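Local coordinates for protein beta-porphyranase B (Bacteroides plebeius, PDB 4AWD) that hydrolyses the beta-1,4 linkages between galactose and 6-sulfated L-galactose in the red-seaweed polysaccharide porphyran, at residues A131-L144 / S236-A250. Numbering follows the deposited sequence.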
loop_
_atom_site.group_PDB
_atom_site.type_symbol
_atom_site.label_atom_id
_atom_site.label_comp_id
_atom_site.label_asym_id
_atom_site.label_seq_id
_atom_site.Cartn_x
_atom_site.Cartn_y
_atom_site.Cartn_z
ATOM N N ALA A 131 10.933 -5.537 -6.441
ATOM C CA ALA A 131 10.034 -4.832 -7.355
ATOM C C ALA A 131 10.592 -3.435 -7.549
ATOM O O ALA A 131 10.748 -2.699 -6.579
ATOM C CB ALA A 131 8.629 -4.773 -6.804
ATOM N N HIS A 132 10.940 -3.092 -8.794
ATOM C CA HIS A 132 11.467 -1.760 -9.104
ATOM C C HIS A 132 10.643 -1.099 -10.207
ATOM O O HIS A 132 9.415 -1.259 -10.234
ATOM C CB HIS A 132 12.963 -1.804 -9.471
ATOM C CG HIS A 132 13.739 -0.616 -8.977
ATOM N ND1 HIS A 132 15.112 -0.611 -8.877
ATOM C CD2 HIS A 132 13.326 0.588 -8.509
ATOM C CE1 HIS A 132 15.514 0.552 -8.395
ATOM N NE2 HIS A 132 14.449 1.294 -8.154
ATOM N N TYR A 133 11.307 -0.374 -11.114
ATOM C CA TYR A 133 10.609 0.376 -12.175
ATOM C C TYR A 133 9.739 -0.573 -12.967
ATOM O O TYR A 133 10.141 -1.715 -13.269
ATOM C CB TYR A 133 11.574 1.131 -13.106
ATOM C CG TYR A 133 12.666 1.881 -12.373
ATOM C CD1 TYR A 133 12.370 2.678 -11.272
ATOM C CD2 TYR A 133 14.000 1.761 -12.753
ATOM C CE1 TYR A 133 13.360 3.349 -10.591
ATOM C CE2 TYR A 133 15.006 2.450 -12.068
ATOM C CZ TYR A 133 14.663 3.240 -10.993
ATOM O OH TYR A 133 15.620 3.906 -10.290
ATOM N N GLY A 134 8.537 -0.106 -13.272
ATOM C CA GLY A 134 7.502 -0.976 -13.787
ATOM C C GLY A 134 6.136 -0.460 -13.405
ATOM O O GLY A 134 5.982 0.711 -13.029
ATOM N N TYR A 135 5.147 -1.338 -13.508
ATOM C CA TYR A 135 3.753 -0.981 -13.301
ATOM C C TYR A 135 3.101 -1.941 -12.299
ATOM O O TYR A 135 3.304 -3.164 -12.345
ATOM C CB TYR A 135 2.995 -0.987 -14.634
ATOM C CG TYR A 135 1.617 -0.371 -14.575
ATOM C CD1 TYR A 135 0.503 -1.139 -14.232
ATOM C CD2 TYR A 135 1.428 0.979 -14.847
ATOM C CE1 TYR A 135 -0.789 -0.576 -14.164
ATOM C CE2 TYR A 135 0.149 1.557 -14.796
ATOM C CZ TYR A 135 -0.953 0.772 -14.442
ATOM O OH TYR A 135 -2.207 1.330 -14.384
ATOM N N TYR A 136 2.327 -1.371 -11.387
ATOM C CA TYR A 136 1.765 -2.111 -10.271
ATOM C C TYR A 136 0.328 -1.670 -10.097
ATOM O O TYR A 136 0.032 -0.474 -10.156
ATOM C CB TYR A 136 2.579 -1.817 -9.011
ATOM C CG TYR A 136 4.033 -2.213 -9.173
ATOM C CD1 TYR A 136 4.472 -3.507 -8.847
ATOM C CD2 TYR A 136 4.960 -1.308 -9.661
ATOM C CE1 TYR A 136 5.783 -3.879 -9.022
ATOM C CE2 TYR A 136 6.290 -1.673 -9.830
ATOM C CZ TYR A 136 6.689 -2.957 -9.507
ATOM O OH TYR A 136 8.008 -3.299 -9.691
ATOM N N GLU A 137 -0.569 -2.624 -9.877
ATOM C CA GLU A 137 -1.988 -2.307 -9.887
ATOM C C GLU A 137 -2.781 -3.350 -9.130
ATOM O O GLU A 137 -2.427 -4.533 -9.142
ATOM C CB GLU A 137 -2.492 -2.239 -11.336
ATOM C CG GLU A 137 -3.902 -1.665 -11.482
ATOM C CD GLU A 137 -4.145 -1.026 -12.832
ATOM O OE1 GLU A 137 -4.427 -1.759 -13.809
ATOM O OE2 GLU A 137 -4.046 0.216 -12.908
ATOM N N THR A 138 -3.871 -2.915 -8.501
ATOM C CA THR A 138 -4.804 -3.831 -7.880
ATOM C C THR A 138 -6.238 -3.416 -8.189
ATOM O O THR A 138 -6.516 -2.231 -8.418
ATOM C CB THR A 138 -4.582 -3.932 -6.339
ATOM O OG1 THR A 138 -5.392 -4.987 -5.815
ATOM C CG2 THR A 138 -4.936 -2.641 -5.622
ATOM N N ARG A 139 -7.126 -4.415 -8.225
ATOM C CA ARG A 139 -8.577 -4.209 -8.223
ATOM C C ARG A 139 -9.061 -4.481 -6.794
ATOM O O ARG A 139 -9.043 -5.621 -6.321
ATOM C CB ARG A 139 -9.290 -5.124 -9.232
ATOM C CG ARG A 139 -10.683 -4.620 -9.628
ATOM C CD ARG A 139 -11.245 -5.261 -10.917
ATOM N NE ARG A 139 -12.083 -6.400 -10.575
ATOM C CZ ARG A 139 -13.411 -6.394 -10.514
ATOM N NH1 ARG A 139 -14.112 -5.315 -10.828
ATOM N NH2 ARG A 139 -14.041 -7.500 -10.153
ATOM N N MET A 140 -9.483 -3.414 -6.116
ATOM C CA MET A 140 -9.789 -3.453 -4.696
ATOM C C MET A 140 -11.194 -2.926 -4.426
ATOM O O MET A 140 -11.656 -1.964 -5.056
ATOM C CB MET A 140 -8.770 -2.605 -3.897
ATOM C CG MET A 140 -8.953 -2.657 -2.380
ATOM S SD MET A 140 -7.789 -1.558 -1.566
ATOM C CE MET A 140 -8.545 0.040 -1.955
ATOM N N LYS A 141 -11.872 -3.550 -3.479
ATOM C CA LYS A 141 -13.078 -2.948 -2.925
ATOM C C LYS A 141 -12.804 -2.753 -1.448
ATOM O O LYS A 141 -12.379 -3.697 -0.775
ATOM C CB LYS A 141 -14.312 -3.841 -3.171
ATOM C CG LYS A 141 -15.612 -3.272 -2.546
ATOM C CD LYS A 141 -16.901 -3.872 -3.128
ATOM C CE LYS A 141 -17.256 -5.204 -2.493
ATOM N NZ LYS A 141 -18.735 -5.316 -2.324
ATOM N N ALA A 142 -12.994 -1.531 -0.954
ATOM C CA ALA A 142 -12.687 -1.227 0.469
ATOM C C ALA A 142 -13.713 -1.832 1.407
ATOM O O ALA A 142 -14.866 -2.005 1.030
ATOM C CB ALA A 142 -12.575 0.287 0.719
ATOM N N SER A 143 -13.279 -2.155 2.626
ATOM C CA SER A 143 -14.199 -2.561 3.687
ATOM C C SER A 143 -15.080 -1.371 4.038
ATOM O O SER A 143 -14.612 -0.227 3.957
ATOM C CB SER A 143 -13.425 -3.020 4.921
ATOM O OG SER A 143 -12.660 -1.951 5.458
ATOM N N LEU A 144 -16.347 -1.631 4.385
ATOM C CA LEU A 144 -17.266 -0.594 4.874
ATOM C C LEU A 144 -17.003 -0.392 6.365
ATOM O O LEU A 144 -17.755 -0.834 7.236
ATOM C CB LEU A 144 -18.731 -0.947 4.591
ATOM C CG LEU A 144 -19.739 0.229 4.593
ATOM C CD1 LEU A 144 -19.477 1.199 3.470
ATOM C CD2 LEU A 144 -21.191 -0.248 4.516
ATOM N N SER A 236 -15.026 4.184 -2.186
ATOM C CA SER A 236 -14.121 3.037 -2.277
ATOM C C SER A 236 -14.743 1.704 -1.832
ATOM O O SER A 236 -14.364 0.650 -2.322
ATOM C CB SER A 236 -12.819 3.313 -1.530
ATOM O OG SER A 236 -13.083 3.655 -0.186
ATOM N N ALA A 237 -15.720 1.769 -0.933
ATOM C CA ALA A 237 -16.380 0.568 -0.399
ATOM C C ALA A 237 -17.553 0.049 -1.235
ATOM O O ALA A 237 -18.035 -1.060 -1.008
ATOM C CB ALA A 237 -16.828 0.809 1.025
ATOM N N GLU A 238 -18.015 0.839 -2.196
ATOM C CA GLU A 238 -19.206 0.454 -2.963
ATOM C C GLU A 238 -18.901 -0.480 -4.128
ATOM O O GLU A 238 -19.792 -1.186 -4.614
ATOM C CB GLU A 238 -19.978 1.680 -3.476
ATOM C CG GLU A 238 -20.462 2.681 -2.402
ATOM C CD GLU A 238 -21.098 2.045 -1.152
ATOM O OE1 GLU A 238 -21.588 0.890 -1.201
ATOM O OE2 GLU A 238 -21.103 2.722 -0.093
ATOM N N ASP A 239 -17.659 -0.480 -4.592
ATOM C CA ASP A 239 -17.335 -1.282 -5.754
ATOM C C ASP A 239 -15.844 -1.489 -5.933
ATOM O O ASP A 239 -15.014 -0.839 -5.285
ATOM C CB ASP A 239 -17.933 -0.648 -7.021
ATOM C CG ASP A 239 -18.401 -1.682 -8.032
ATOM O OD1 ASP A 239 -18.093 -2.894 -7.885
ATOM O OD2 ASP A 239 -19.082 -1.267 -8.992
ATOM N N PHE A 240 -15.521 -2.421 -6.818
ATOM C CA PHE A 240 -14.149 -2.714 -7.153
ATOM C C PHE A 240 -13.682 -1.641 -8.092
ATOM O O PHE A 240 -14.397 -1.250 -9.013
ATOM C CB PHE A 240 -14.039 -4.065 -7.851
ATOM C CG PHE A 240 -14.036 -5.227 -6.914
ATOM C CD1 PHE A 240 -12.842 -5.661 -6.330
ATOM C CD2 PHE A 240 -15.225 -5.902 -6.624
ATOM C CE1 PHE A 240 -12.828 -6.737 -5.468
ATOM C CE2 PHE A 240 -15.235 -6.967 -5.758
ATOM C CZ PHE A 240 -14.035 -7.394 -5.166
ATOM N N HIS A 241 -12.481 -1.153 -7.843
ATOM C CA HIS A 241 -11.856 -0.225 -8.752
ATOM C C HIS A 241 -10.390 -0.567 -8.875
ATOM O O HIS A 241 -9.820 -1.298 -8.066
ATOM C CB HIS A 241 -12.043 1.232 -8.295
ATOM C CG HIS A 241 -13.470 1.683 -8.290
ATOM N ND1 HIS A 241 -14.120 2.111 -9.427
ATOM C CD2 HIS A 241 -14.371 1.782 -7.281
ATOM C CE1 HIS A 241 -15.363 2.444 -9.120
ATOM N NE2 HIS A 241 -15.542 2.252 -7.825
ATOM N N THR A 242 -9.785 0.014 -9.883
ATOM C CA THR A 242 -8.431 -0.281 -10.255
ATOM C C THR A 242 -7.552 0.869 -9.744
ATOM O O THR A 242 -7.864 2.041 -9.965
ATOM C CB THR A 242 -8.421 -0.512 -11.810
ATOM O OG1 THR A 242 -8.496 -1.921 -12.073
ATOM C CG2 THR A 242 -7.238 0.057 -12.479
ATOM N N TYR A 243 -6.495 0.529 -9.013
ATOM C CA TYR A 243 -5.567 1.530 -8.470
ATOM C C TYR A 243 -4.146 1.132 -8.848
ATOM O O TYR A 243 -3.640 0.092 -8.423
ATOM C CB TYR A 243 -5.701 1.659 -6.948
ATOM C CG TYR A 243 -7.095 1.983 -6.465
ATOM C CD1 TYR A 243 -7.527 3.306 -6.371
ATOM C CD2 TYR A 243 -7.984 0.964 -6.098
ATOM C CE1 TYR A 243 -8.799 3.620 -5.927
ATOM C CE2 TYR A 243 -9.278 1.262 -5.664
ATOM C CZ TYR A 243 -9.675 2.602 -5.578
ATOM O OH TYR A 243 -10.942 2.918 -5.149
ATOM N N GLY A 244 -3.513 1.965 -9.658
ATOM C CA GLY A 244 -2.273 1.588 -10.295
ATOM C C GLY A 244 -1.213 2.658 -10.324
ATOM O O GLY A 244 -1.484 3.864 -10.307
ATOM N N CYS A 245 0.016 2.190 -10.359
ATOM C CA CYS A 245 1.145 3.064 -10.426
ATOM C C CYS A 245 2.055 2.626 -11.564
ATOM O O CYS A 245 2.349 1.431 -11.705
ATOM C CB CYS A 245 1.930 2.957 -9.135
ATOM S SG CYS A 245 3.312 4.025 -9.160
ATOM N N TRP A 246 2.494 3.595 -12.365
ATOM C CA TRP A 246 3.631 3.386 -13.239
ATOM C C TRP A 246 4.842 4.007 -12.555
ATOM O O TRP A 246 5.022 5.224 -12.558
ATOM C CB TRP A 246 3.422 4.013 -14.620
ATOM C CG TRP A 246 4.557 3.747 -15.580
ATOM C CD1 TRP A 246 5.772 3.172 -15.293
ATOM C CD2 TRP A 246 4.591 4.063 -16.979
ATOM N NE1 TRP A 246 6.548 3.103 -16.431
ATOM C CE2 TRP A 246 5.848 3.646 -17.474
ATOM C CE3 TRP A 246 3.678 4.655 -17.861
ATOM C CZ2 TRP A 246 6.216 3.807 -18.820
ATOM C CZ3 TRP A 246 4.040 4.807 -19.196
ATOM C CH2 TRP A 246 5.302 4.386 -19.661
ATOM N N TRP A 247 5.662 3.167 -11.949
ATOM C CA TRP A 247 6.879 3.649 -11.317
ATOM C C TRP A 247 7.911 3.777 -12.443
ATOM O O TRP A 247 8.548 2.802 -12.826
ATOM C CB TRP A 247 7.290 2.694 -10.196
ATOM C CG TRP A 247 8.502 3.097 -9.402
ATOM C CD1 TRP A 247 9.228 4.262 -9.509
ATOM C CD2 TRP A 247 9.113 2.341 -8.346
ATOM N NE1 TRP A 247 10.254 4.257 -8.600
ATOM C CE2 TRP A 247 10.211 3.094 -7.877
ATOM C CE3 TRP A 247 8.842 1.092 -7.762
ATOM C CZ2 TRP A 247 11.034 2.648 -6.849
ATOM C CZ3 TRP A 247 9.663 0.644 -6.733
ATOM C CH2 TRP A 247 10.749 1.422 -6.287
ATOM N N VAL A 248 8.023 4.982 -12.998
ATOM C CA VAL A 248 8.726 5.186 -14.272
ATOM C C VAL A 248 10.237 5.135 -14.121
ATOM O O VAL A 248 10.913 4.478 -14.915
ATOM C CB VAL A 248 8.352 6.529 -14.936
ATOM C CG1 VAL A 248 9.152 6.724 -16.256
ATOM C CG2 VAL A 248 6.857 6.614 -15.167
ATOM N N ASP A 249 10.750 5.844 -13.116
ATOM C CA ASP A 249 12.188 5.898 -12.806
ATOM C C ASP A 249 12.393 6.393 -11.381
ATOM O O ASP A 249 11.442 6.497 -10.609
ATOM C CB ASP A 249 12.972 6.787 -13.799
ATOM C CG ASP A 249 12.423 8.196 -13.887
ATOM O OD1 ASP A 249 12.036 8.776 -12.852
ATOM O OD2 ASP A 249 12.360 8.732 -15.012
ATOM N N ALA A 250 13.635 6.705 -11.039
ATOM C CA ALA A 250 13.974 7.093 -9.687
ATOM C C ALA A 250 13.404 8.445 -9.299
ATOM O O ALA A 250 13.402 8.783 -8.119
ATOM C CB ALA A 250 15.461 7.068 -9.494
HETATM O O HOH W 1 -12.247 0.756 -4.486
#
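Trp247 lies buried and closely packed against His132 and Tyr133. One face of its indole takes two ring edges: Tyr133 stands perpendicular over the five-membered ring, planes at 90°, while His132 tilts over the six-membered ring, its CD2 3.5 Å from Trp247 CZ2. Tyr133's own face receives Asp249 CA, 3.8 Å from the ring centroid. Gly134 follows with backbone angles at which any side chain would collide with the carbonyl of Tyr133, and its N and O both bond to Trp247. From here the antiparallel strands 134-141 and 241-249 are laced by paired bonds, Tyr136 with Cys245, Thr138 with Tyr243 and Met140 with His241. They are neighbours in the beta-sandwich (jelly-roll) of family GH16. Tyr136 and Cys245 touch Ile179, and Tyr243 touches Ile180, on the strand that carries the probable catalytic glutamates Glu176 and Glu181. On the other face, Tyr135 OH bonds Glu137 OE2 at 2.6 Å, and Gly244, with no side chain, lets Glu137 OE2 come to 3.4 Å from Gly244 CA. A water bridges the strand end to the loop, bonded to Met140 O, Ser236 O and Tyr243 OH. On the more open side, partly exposed side chains take over. Arg139, CG anti to its N (chi1 -159°) and the chain bent at chi3, lays its guanidinium flat on Phe240, planes at 24°, while its NE salt-bridges Asp312, a calcium ligand. Over the opposite Phe240 face sits Lys141 CB, 3.8 Å from the centroid, an aliphatic stem suiting an aromatic surface. Beyond the strands, a single backbone bond, Ala142 N to Ser236 O (2.9 Å), joins the loops, and Leu144 CD1 rests on small Ala237 CB at 3.6 Å.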